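Local coordinates for HD domain protein (Enterococcus faecalis, PDB 4LRL) that probably hydrolyses deoxyribonucleoside triphosphates as a metal-dependent HD-domain phosphohydrolase, under allosteric control by bound nucleotides, at residues C[201-206]-C[257-262]; C[206-211]-C[395-400]; C[407-412]-C[419-424]. All blocks are in the same frame, centred on the assembly; numbering follows the deposited sequence.

Contact 1 of 3, residues C[201-206]-C[257-262]; sequences SSQIDA and VSRYQM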
loop_
_atom_site.group_PDB
_atom_site.type_symbol
_atom_site.label_atom_id
_atom_site.label_comp_id
_atom_site.label_asym_id
_atom_site.label_seq_id
_atom_site.Cartn_x
_atom_site.Cartn_y
_atom_site.Cartn_z
ATOM N N SER C 201 -11.435 -22.865 13.722
ATOM C CA SER C 201 -12.822 -22.537 13.458
ATOM C C SER C 201 -13.452 -21.833 14.644
ATOM O O SER C 201 -13.534 -22.390 15.740
ATOM C CB SER C 201 -13.614 -23.792 13.093
ATOM O OG SER C 201 -14.977 -23.463 12.914
ATOM N N SER C 202 -13.868 -20.595 14.412
ATOM C CA SER C 202 -14.528 -19.768 15.413
ATOM C C SER C 202 -15.150 -18.590 14.668
ATOM O O SER C 202 -15.406 -18.692 13.468
ATOM C CB SER C 202 -13.535 -19.298 16.489
ATOM O OG SER C 202 -12.566 -18.411 15.952
ATOM N N GLN C 203 -15.396 -17.484 15.362
ATOM C CA GLN C 203 -15.850 -16.262 14.706
ATOM C C GLN C 203 -14.670 -15.395 14.265
ATOM O O GLN C 203 -14.832 -14.437 13.502
ATOM C CB GLN C 203 -16.838 -15.493 15.582
ATOM C CG GLN C 203 -18.256 -16.108 15.609
ATOM C CD GLN C 203 -18.903 -16.093 14.239
ATOM O OE1 GLN C 203 -18.816 -15.101 13.519
ATOM N NE2 GLN C 203 -19.550 -17.190 13.868
ATOM N N ILE C 204 -13.475 -15.764 14.716
ATOM C CA ILE C 204 -12.255 -15.020 14.412
ATOM C C ILE C 204 -11.071 -15.984 14.436
ATOM O O ILE C 204 -10.340 -16.079 15.417
ATOM C CB ILE C 204 -12.076 -13.820 15.405
ATOM C CG1 ILE C 204 -10.798 -13.015 15.106
ATOM C CG2 ILE C 204 -12.154 -14.300 16.864
ATOM C CD1 ILE C 204 -10.773 -11.647 15.775
ATOM N N ASP C 205 -10.906 -16.728 13.357
ATOM C CA ASP C 205 -9.947 -17.823 13.314
ATOM C C ASP C 205 -8.968 -17.654 12.141
ATOM O O ASP C 205 -9.126 -16.742 11.316
ATOM C CB ASP C 205 -10.706 -19.144 13.185
ATOM C CG ASP C 205 -11.626 -19.168 11.973
ATOM O OD1 ASP C 205 -12.831 -19.410 12.148
ATOM O OD2 ASP C 205 -11.147 -18.908 10.843
ATOM N N ALA C 206 -7.989 -18.556 12.059
ATOM C CA ALA C 206 -6.938 -18.493 11.055
ATOM C C ALA C 206 -7.489 -18.616 9.630
ATOM O O ALA C 206 -6.903 -18.090 8.679
ATOM C CB ALA C 206 -5.905 -19.563 11.320
ATOM N N VAL C 257 -15.145 -5.099 10.726
ATOM C CA VAL C 257 -15.376 -4.148 9.653
ATOM C C VAL C 257 -14.962 -4.725 8.293
ATOM O O VAL C 257 -15.737 -4.671 7.344
ATOM C CB VAL C 257 -14.690 -2.796 9.961
ATOM C CG1 VAL C 257 -14.767 -1.842 8.767
ATOM C CG2 VAL C 257 -15.344 -2.157 11.163
ATOM N N SER C 258 -13.760 -5.299 8.212
ATOM C CA SER C 258 -13.255 -5.893 6.965
ATOM C C SER C 258 -14.121 -7.060 6.508
ATOM O O SER C 258 -14.390 -7.228 5.304
ATOM C CB SER C 258 -11.816 -6.376 7.127
ATOM O OG SER C 258 -10.958 -5.297 7.469
ATOM N N ARG C 259 -14.539 -7.860 7.486
ATOM C CA ARG C 259 -15.383 -9.012 7.261
ATOM C C ARG C 259 -16.663 -8.566 6.571
ATOM O O ARG C 259 -17.010 -9.089 5.515
ATOM C CB ARG C 259 -15.692 -9.703 8.592
ATOM C CG ARG C 259 -16.216 -11.118 8.464
ATOM C CD ARG C 259 -16.416 -11.756 9.834
ATOM N NE ARG C 259 -17.571 -12.655 9.864
ATOM C CZ ARG C 259 -17.897 -13.414 10.912
ATOM N NH1 ARG C 259 -17.141 -13.401 12.003
ATOM N NH2 ARG C 259 -18.966 -14.207 10.867
ATOM N N TYR C 260 -17.316 -7.559 7.143
ATOM C CA TYR C 260 -18.583 -7.026 6.635
ATOM C C TYR C 260 -18.432 -6.441 5.231
ATOM O O TYR C 260 -19.226 -6.731 4.335
ATOM C CB TYR C 260 -19.139 -5.973 7.610
ATOM C CG TYR C 260 -20.258 -5.090 7.069
ATOM C CD1 TYR C 260 -21.582 -5.493 7.139
ATOM C CD2 TYR C 260 -19.987 -3.843 6.505
ATOM C CE1 TYR C 260 -22.603 -4.695 6.656
ATOM C CE2 TYR C 260 -21.004 -3.039 6.025
ATOM C CZ TYR C 260 -22.311 -3.471 6.105
ATOM O OH TYR C 260 -23.330 -2.675 5.627
ATOM N N GLN C 261 -17.412 -5.602 5.044
ATOM C CA GLN C 261 -17.209 -4.987 3.720
ATOM C C GLN C 261 -16.845 -5.970 2.606
ATOM O O GLN C 261 -17.315 -5.796 1.473
ATOM C CB GLN C 261 -16.327 -3.721 3.742
ATOM C CG GLN C 261 -14.936 -3.879 4.300
ATOM C CD GLN C 261 -14.322 -2.554 4.759
ATOM O OE1 GLN C 261 -14.882 -1.472 4.545
ATOM N NE2 GLN C 261 -13.157 -2.642 5.408
ATOM N N MET C 262 -16.071 -7.018 2.926
ATOM C CA MET C 262 -15.808 -8.106 1.967
ATOM C C MET C 262 -17.113 -8.821 1.537
ATOM O O MET C 262 -17.344 -9.009 0.339
ATOM C CB MET C 262 -14.789 -9.118 2.507
ATOM C CG MET C 262 -13.318 -8.663 2.519
ATOM S SD MET C 262 -12.607 -8.179 0.911
ATOM C CE MET C 262 -12.889 -9.714 0.018
#
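Q203 and R259 meet where the loop between helices 194-200 and 206-219 of the HD domain faces helix 249-267, and the loop is shaped by an ST turn and a helix N-cap. The contact across the segments is polar. The end of the R259 guanidinium holds one atom, the Q203 amide oxygen OE1, with both NH1 and NH2, each at 2.8 Å from OE1. That oxygen lies within 5° of the guanidinium plane. NH2 reaches it on a lone pair in the carbonyl plane, whereas NH1 comes in tilted. The two side chains cross at about a right angle, and the bend of Q203 at chi2 (-63°) brings the amide round to the arginine. Arginine suits its place because its reach spans the gap from a helix to a loop, and glutamine supplies both an acceptor and a donor: Q203 NE2 goes to D397 OD2. The NH2 of R259 also bonds to D397 O, and its NE bonds to Y263 OH, so several acceptors share the buried charge.

Within the loop, hydrogen bonds hold the backbone in shape. S202 OG accepts from the backbone N of I204 at 3.1 Å, closing the ST turn, a short span that a serine hydroxyl fits. D205, the N-cap of helix 206-219, accepts from R208 N through OD2, while its other oxygen turns back along the loop. There OD1 accepts from the S202 backbone N at 2.8 Å on its anti lone pair, the one directed away from OD2.

Contact 2 of 3, residues C[206-211]-C[395-400]; sequences ADRMDY and PYDFYR. With NI (nickel (II) ion), chain N.
R208 and D397 come together crosswise, the arginine running out from the first turn of helix 206-219 and the aspartate from the loop that precedes strand 411-413. The R208 chain is extended from CG to NE, and chi4 (-84°) then swings the guanidinium so that its NH1/NH2 end confronts the carboxylate. The two planes are 45° apart, so the salt bridge is not the flat, parallel kind. NH1 reaches both oxygens, with OD1 and OD2 each 3.0 Å from it on their syn lone pairs. NH2 adds a third bond to OD1 at 2.9 Å, somewhat out of the carboxylate plane. At the inner end of the group, R208 NE is held by S202 O, which helps fix the rotation of the guanidinium.

Beside the salt bridge, two tyrosines meet more loosely: Y211 CE1 stands at the edge of the Y396 ring, 4.3 Å from CE1 of the latter. R208 CA sits over the rim of one face of the Y211 ring, so the aromatic group packs on its own helix.

One residue before R208, D207 OD2 binds the nickel ion at 2.1 Å, completing with H90, H134 and D135 the H...HD...D metal site of the HD family. The salt bridge therefore ties the helix carrying a metal ligand to the HD-associated region, and its paired charges probably neutralise each other.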
loop_
_atom_site.group_PDB
_atom_site.type_symbol
_atom_site.label_atom_id
_atom_site.label_comp_id
_atom_site.label_asym_id
_atom_site.label_seq_id
_atom_site.Cartn_x
_atom_site.Cartn_y
_atom_site.Cartn_z
ATOM N N ALA C 206 -7.989 -18.556 12.059
ATOM C CA ALA C 206 -6.938 -18.493 11.055
ATOM C C ALA C 206 -7.489 -18.616 9.630
ATOM O O ALA C 206 -6.903 -18.090 8.679
ATOM C CB ALA C 206 -5.905 -19.563 11.320
ATOM N N ASP C 207 -8.631 -19.292 9.513
ATOM C CA ASP C 207 -9.298 -19.542 8.236
ATOM C C ASP C 207 -9.911 -18.238 7.712
ATOM O O ASP C 207 -9.585 -17.777 6.616
ATOM C CB ASP C 207 -10.365 -20.647 8.438
ATOM C CG ASP C 207 -11.080 -21.053 7.151
ATOM O OD1 ASP C 207 -12.060 -21.812 7.243
ATOM O OD2 ASP C 207 -10.686 -20.641 6.050
ATOM N N ARG C 208 -10.786 -17.643 8.508
ATOM C CA ARG C 208 -11.380 -16.352 8.174
ATOM C C ARG C 208 -10.314 -15.274 7.959
ATOM O O ARG C 208 -10.390 -14.503 6.992
ATOM C CB ARG C 208 -12.367 -15.918 9.260
ATOM C CG ARG C 208 -13.492 -16.917 9.520
ATOM C CD ARG C 208 -14.272 -16.447 10.701
ATOM N NE ARG C 208 -15.337 -17.339 11.160
ATOM C CZ ARG C 208 -16.564 -17.374 10.648
ATOM N NH1 ARG C 208 -17.478 -18.183 11.175
ATOM N NH2 ARG C 208 -16.883 -16.595 9.618
ATOM N N MET C 209 -9.311 -15.239 8.834
ATOM C CA MET C 209 -8.275 -14.208 8.741
ATOM C C MET C 209 -7.503 -14.295 7.418
ATOM O O MET C 209 -7.263 -13.282 6.770
ATOM C CB MET C 209 -7.342 -14.232 9.959
ATOM C CG MET C 209 -8.034 -13.781 11.255
ATOM S SD MET C 209 -6.891 -13.322 12.574
ATOM C CE MET C 209 -6.597 -14.895 13.373
ATOM N N ASP C 210 -7.150 -15.502 6.997
ATOM C CA ASP C 210 -6.447 -15.639 5.739
ATOM C C ASP C 210 -7.326 -15.285 4.537
ATOM O O ASP C 210 -6.899 -14.511 3.698
ATOM C CB ASP C 210 -5.840 -17.027 5.554
ATOM C CG ASP C 210 -4.963 -17.095 4.315
ATOM O OD1 ASP C 210 -5.447 -17.599 3.283
ATOM O OD2 ASP C 210 -3.805 -16.612 4.361
ATOM N N TYR C 211 -8.539 -15.841 4.437
ATOM C CA TYR C 211 -9.305 -15.563 3.223
ATOM C C TYR C 211 -9.736 -14.109 3.115
ATOM O O TYR C 211 -9.741 -13.549 2.023
ATOM C CB TYR C 211 -10.439 -16.574 2.924
ATOM C CG TYR C 211 -11.652 -16.581 3.819
ATOM C CD1 TYR C 211 -12.532 -15.494 3.878
ATOM C CD2 TYR C 211 -11.968 -17.719 4.556
ATOM C CE1 TYR C 211 -13.674 -15.536 4.692
ATOM C CE2 TYR C 211 -13.099 -17.771 5.370
ATOM C CZ TYR C 211 -13.947 -16.680 5.434
ATOM O OH TYR C 211 -15.068 -16.760 6.246
ATOM N N PRO C 395 -22.018 -19.390 1.620
ATOM C CA PRO C 395 -21.255 -19.926 2.744
ATOM C C PRO C 395 -20.498 -18.858 3.549
ATOM O O PRO C 395 -19.330 -19.050 3.901
ATOM C CB PRO C 395 -20.277 -20.892 2.065
ATOM C CG PRO C 395 -20.073 -20.319 0.722
ATOM C CD PRO C 395 -21.390 -19.732 0.329
ATOM N N TYR C 396 -21.172 -17.751 3.843
ATOM C CA TYR C 396 -20.592 -16.679 4.648
ATOM C C TYR C 396 -21.560 -16.251 5.757
ATOM O O TYR C 396 -22.566 -15.595 5.501
ATOM C CB TYR C 396 -20.181 -15.505 3.756
ATOM C CG TYR C 396 -19.176 -15.901 2.699
ATOM C CD1 TYR C 396 -17.823 -16.027 3.014
ATOM C CD2 TYR C 396 -19.576 -16.177 1.394
ATOM C CE1 TYR C 396 -16.895 -16.404 2.058
ATOM C CE2 TYR C 396 -18.652 -16.555 0.426
ATOM C CZ TYR C 396 -17.312 -16.665 0.768
ATOM O OH TYR C 396 -16.386 -17.044 -0.172
ATOM N N ASP C 397 -21.248 -16.653 6.987
ATOM C CA ASP C 397 -22.082 -16.363 8.150
ATOM C C ASP C 397 -21.757 -15.001 8.778
ATOM O O ASP C 397 -20.593 -14.605 8.865
ATOM C CB ASP C 397 -21.934 -17.477 9.190
ATOM C CG ASP C 397 -20.537 -17.549 9.785
ATOM O OD1 ASP C 397 -19.547 -17.611 9.023
ATOM O OD2 ASP C 397 -20.429 -17.544 11.025
ATOM N N PHE C 398 -22.798 -14.290 9.204
ATOM C CA PHE C 398 -22.638 -13.001 9.877
ATOM C C PHE C 398 -22.301 -13.194 11.348
ATOM O O PHE C 398 -22.596 -14.247 11.922
ATOM C CB PHE C 398 -23.913 -12.167 9.753
ATOM C CG PHE C 398 -24.110 -11.565 8.397
ATOM C CD1 PHE C 398 -23.443 -10.396 8.037
ATOM C CD2 PHE C 398 -24.962 -12.161 7.476
ATOM C CE1 PHE C 398 -23.624 -9.828 6.779
ATOM C CE2 PHE C 398 -25.149 -11.601 6.212
ATOM C CZ PHE C 398 -24.478 -10.433 5.865
ATOM N N TYR C 399 -21.689 -12.177 11.952
ATOM C CA TYR C 399 -21.420 -12.208 13.383
ATOM C C TYR C 399 -22.703 -11.961 14.189
ATOM O O TYR C 399 -23.220 -10.848 14.215
ATOM C CB TYR C 399 -20.308 -11.218 13.767
ATOM C CG TYR C 399 -19.888 -11.343 15.213
ATOM C CD1 TYR C 399 -19.468 -12.572 15.727
ATOM C CD2 TYR C 399 -19.925 -10.246 16.075
ATOM C CE1 TYR C 399 -19.097 -12.712 17.069
ATOM C CE2 TYR C 399 -19.547 -10.369 17.418
ATOM C CZ TYR C 399 -19.138 -11.610 17.909
ATOM O OH TYR C 399 -18.769 -11.763 19.230
ATOM N N ARG C 400 -23.218 -13.015 14.819
ATOM C CA ARG C 400 -24.395 -12.916 15.686
ATOM C C ARG C 400 -24.139 -13.627 17.016
ATOM O O ARG C 400 -24.516 -14.789 17.183
ATOM C CB ARG C 400 -25.643 -13.489 15.010
ATOM C CG ARG C 400 -26.930 -13.102 15.731
ATOM C CD ARG C 400 -28.080 -14.069 15.483
ATOM N NE ARG C 400 -28.421 -14.151 14.066
ATOM C CZ ARG C 400 -29.626 -14.452 13.596
ATOM N NH1 ARG C 400 -29.820 -14.498 12.286
ATOM N NH2 ARG C 400 -30.637 -14.695 14.423
HETATM NI NI NI N . -10.579 -22.008 4.432
HETATM O O HOH W 1 -12.662 -22.432 4.693
HETATM O O HOH W 2 -11.865 -20.937 2.688
#

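Contact 3 of 3, residues C[407-412]-C[419-424]; sequences RTQIEL and LVELAT
The amide of Q409 and the carboxylate of E421 are turned 58° against each other, their side chains crossing at about a right angle beside a beta hairpin of strands 411-413 and 419-421. The hairpin forms one end of a mixed four-stranded sheet, with 411-413 parallel to 241-245 and 419-421 outermost within the chain. The Q409 amide meets the glutamate chiefly through its oxygen, OE1 lying 3.4 Å from the aliphatic CG of E421, a van der Waals touch. The carboxylate itself is bent at chi2 (-86°) toward the backbone that follows, where OE2 accepts from A423 N at 2.7 Å, met from above the carboxylate plane. That bond caps the short, weakly bonded helical turn that follows, and OE2 also bonds to Y399 OH; glutamate is long enough to serve both.

In the hairpin, E411 and E421 form the non-hydrogen-bonded pair, with their side chains on one face of the sheet. The aliphatic base of E411 is touched by L419, whose CD2 comes 3.8 Å from CB. L412 and V420 are the hydrogen-bonded pair, on the opposite face, and exchange two backbone bonds, L412 N to V420 O and V420 N to L412 O, each 2.8 Å. Past the paired strands one more backbone bond, L422 N to I410 O, 3.0 Å, is made.

Leucine and isoleucine suit the side facing helix 249-267, where I410 and L422 both rest on V252 and I256. They lie side by side, I410 CD1 4.0 Å from L422 CD2. L412 completes the cluster, its CD1 reaching 3.7 Å from L422 CD1.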
loop_
_atom_site.group_PDB
_atom_site.type_symbol
_atom_site.label_atom_id
_atom_site.label_comp_id
_atom_site.label_asym_id
_atom_site.label_seq_id
_atom_site.Cartn_x
_atom_site.Cartn_y
_atom_site.Cartn_z
ATOM N N ARG C 407 -19.527 -20.647 21.388
ATOM C CA ARG C 407 -18.825 -20.697 20.097
ATOM C C ARG C 407 -19.128 -19.537 19.142
ATOM O O ARG C 407 -18.369 -19.275 18.210
ATOM C CB ARG C 407 -19.101 -22.037 19.399
ATOM C CG ARG C 407 -18.628 -23.246 20.195
ATOM C CD ARG C 407 -18.327 -24.447 19.308
ATOM N NE ARG C 407 -17.508 -25.432 20.019
ATOM C CZ ARG C 407 -17.546 -26.745 19.810
ATOM N NH1 ARG C 407 -16.758 -27.550 20.510
ATOM N NH2 ARG C 407 -18.373 -27.256 18.907
ATOM N N THR C 408 -20.239 -18.853 19.387
ATOM C CA THR C 408 -20.726 -17.804 18.502
ATOM C C THR C 408 -20.124 -16.445 18.853
ATOM O O THR C 408 -20.497 -15.428 18.267
ATOM C CB THR C 408 -22.255 -17.691 18.603
ATOM O OG1 THR C 408 -22.616 -17.305 19.937
ATOM C CG2 THR C 408 -22.921 -19.030 18.276
ATOM N N GLN C 409 -19.191 -16.430 19.801
ATOM C CA GLN C 409 -18.731 -15.172 20.386
ATOM C C GLN C 409 -17.242 -14.883 20.181
ATOM O O GLN C 409 -16.413 -15.793 20.123
ATOM C CB GLN C 409 -19.063 -15.137 21.885
ATOM C CG GLN C 409 -20.504 -15.482 22.211
ATOM C CD GLN C 409 -20.784 -15.454 23.697
ATOM O OE1 GLN C 409 -20.764 -14.396 24.321
ATOM N NE2 GLN C 409 -21.058 -16.617 24.271
ATOM N N ILE C 410 -16.916 -13.603 20.078
ATOM C CA ILE C 410 -15.533 -13.163 20.117
ATOM C C ILE C 410 -15.294 -12.630 21.527
ATOM O O ILE C 410 -15.948 -11.682 21.953
ATOM C CB ILE C 410 -15.257 -12.103 19.035
ATOM C CG1 ILE C 410 -15.479 -12.710 17.648
ATOM C CG2 ILE C 410 -13.844 -11.542 19.165
ATOM C CD1 ILE C 410 -15.582 -11.701 16.547
ATOM N N GLU C 411 -14.385 -13.267 22.262
ATOM C CA GLU C 411 -14.191 -12.945 23.675
ATOM C C GLU C 411 -13.015 -12.001 23.894
ATOM O O GLU C 411 -11.905 -12.244 23.411
ATOM C CB GLU C 411 -14.008 -14.211 24.515
ATOM C CG GLU C 411 -15.092 -15.268 24.322
ATOM C CD GLU C 411 -16.345 -15.034 25.159
ATOM O OE1 GLU C 411 -16.654 -13.879 25.523
ATOM O OE2 GLU C 411 -17.037 -16.023 25.444
ATOM N N LEU C 412 -13.277 -10.916 24.617
ATOM C CA LEU C 412 -12.240 -9.958 24.989
ATOM C C LEU C 412 -11.899 -10.176 26.448
ATOM O O LEU C 412 -12.801 -10.308 27.288
ATOM C CB LEU C 412 -12.714 -8.525 24.762
ATOM C CG LEU C 412 -13.015 -8.111 23.317
ATOM C CD1 LEU C 412 -14.108 -7.066 23.277
ATOM C CD2 LEU C 412 -11.773 -7.596 22.618
ATOM N N LEU C 419 -13.955 -12.433 30.894
ATOM C CA LEU C 419 -14.231 -12.335 29.487
ATOM C C LEU C 419 -15.474 -11.524 29.219
ATOM O O LEU C 419 -16.492 -11.669 29.888
ATOM C CB LEU C 419 -14.372 -13.729 28.887
ATOM C CG LEU C 419 -13.058 -14.498 28.955
ATOM C CD1 LEU C 419 -13.354 -15.960 28.932
ATOM C CD2 LEU C 419 -12.118 -14.075 27.817
ATOM N N VAL C 420 -15.378 -10.685 28.206
ATOM C CA VAL C 420 -16.453 -9.805 27.835
ATOM C C VAL C 420 -16.608 -9.902 26.325
ATOM O O VAL C 420 -15.633 -9.752 25.577
ATOM C CB VAL C 420 -16.173 -8.369 28.370
ATOM C CG1 VAL C 420 -16.565 -7.295 27.390
ATOM C CG2 VAL C 420 -16.872 -8.174 29.725
ATOM N N GLU C 421 -17.833 -10.191 25.896
ATOM C CA GLU C 421 -18.164 -10.369 24.484
ATOM C C GLU C 421 -18.021 -9.055 23.713
ATOM O O GLU C 421 -18.374 -7.994 24.219
ATOM C CB GLU C 421 -19.584 -10.948 24.357
ATOM C CG GLU C 421 -19.974 -11.401 22.958
ATOM C CD GLU C 421 -20.540 -10.280 22.107
ATOM O OE1 GLU C 421 -21.602 -9.734 22.465
ATOM O OE2 GLU C 421 -19.934 -9.956 21.068
ATOM N N LEU C 422 -17.510 -9.144 22.483
ATOM C CA LEU C 422 -17.134 -7.989 21.679
ATOM C C LEU C 422 -18.212 -6.913 21.476
ATOM O O LEU C 422 -17.972 -5.738 21.755
ATOM C CB LEU C 422 -16.591 -8.454 20.327
ATOM C CG LEU C 422 -16.234 -7.360 19.315
ATOM C CD1 LEU C 422 -15.070 -6.498 19.797
ATOM C CD2 LEU C 422 -15.936 -7.960 17.958
ATOM N N ALA C 423 -19.375 -7.311 20.964
ATOM C CA ALA C 423 -20.476 -6.386 20.675
ATOM C C ALA C 423 -20.898 -5.595 21.915
ATOM O O ALA C 423 -21.245 -4.415 21.827
ATOM C CB ALA C 423 -21.672 -7.147 20.093
ATOM N N THR C 424 -20.860 -6.267 23.060
ATOM C CA THR C 424 -21.129 -5.680 24.374
ATOM C C THR C 424 -20.365 -4.368 24.630
ATOM O O THR C 424 -20.941 -3.404 25.131
ATOM C CB THR C 424 -20.841 -6.731 25.467
ATOM O OG1 THR C 424 -22.019 -7.516 25.678
ATOM C CG2 THR C 424 -20.395 -6.106 26.781
#

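The touching residues of contact 1 are buried, those of contact 2 are partly exposed, and contact 3 is partly buried, well away from the annotated sites. Contacts 1 and 2 are neighbours: their centres are 4 Å apart, they share A206, and both join the region around the start of helix 206-219 to the HD-associated region. Their chemistry follows their place, a neutral amide meeting an arginine among buried residues, and a charged pair among partly exposed ones. Contact 3 instead links chain-adjacent strands by backbone bonds and packing of leucines and an isoleucine. It is still joined to the others: Y399 from the loop of contact 2 bonds to I410 N, and I410 packs on Q203 and I204 of contact 1.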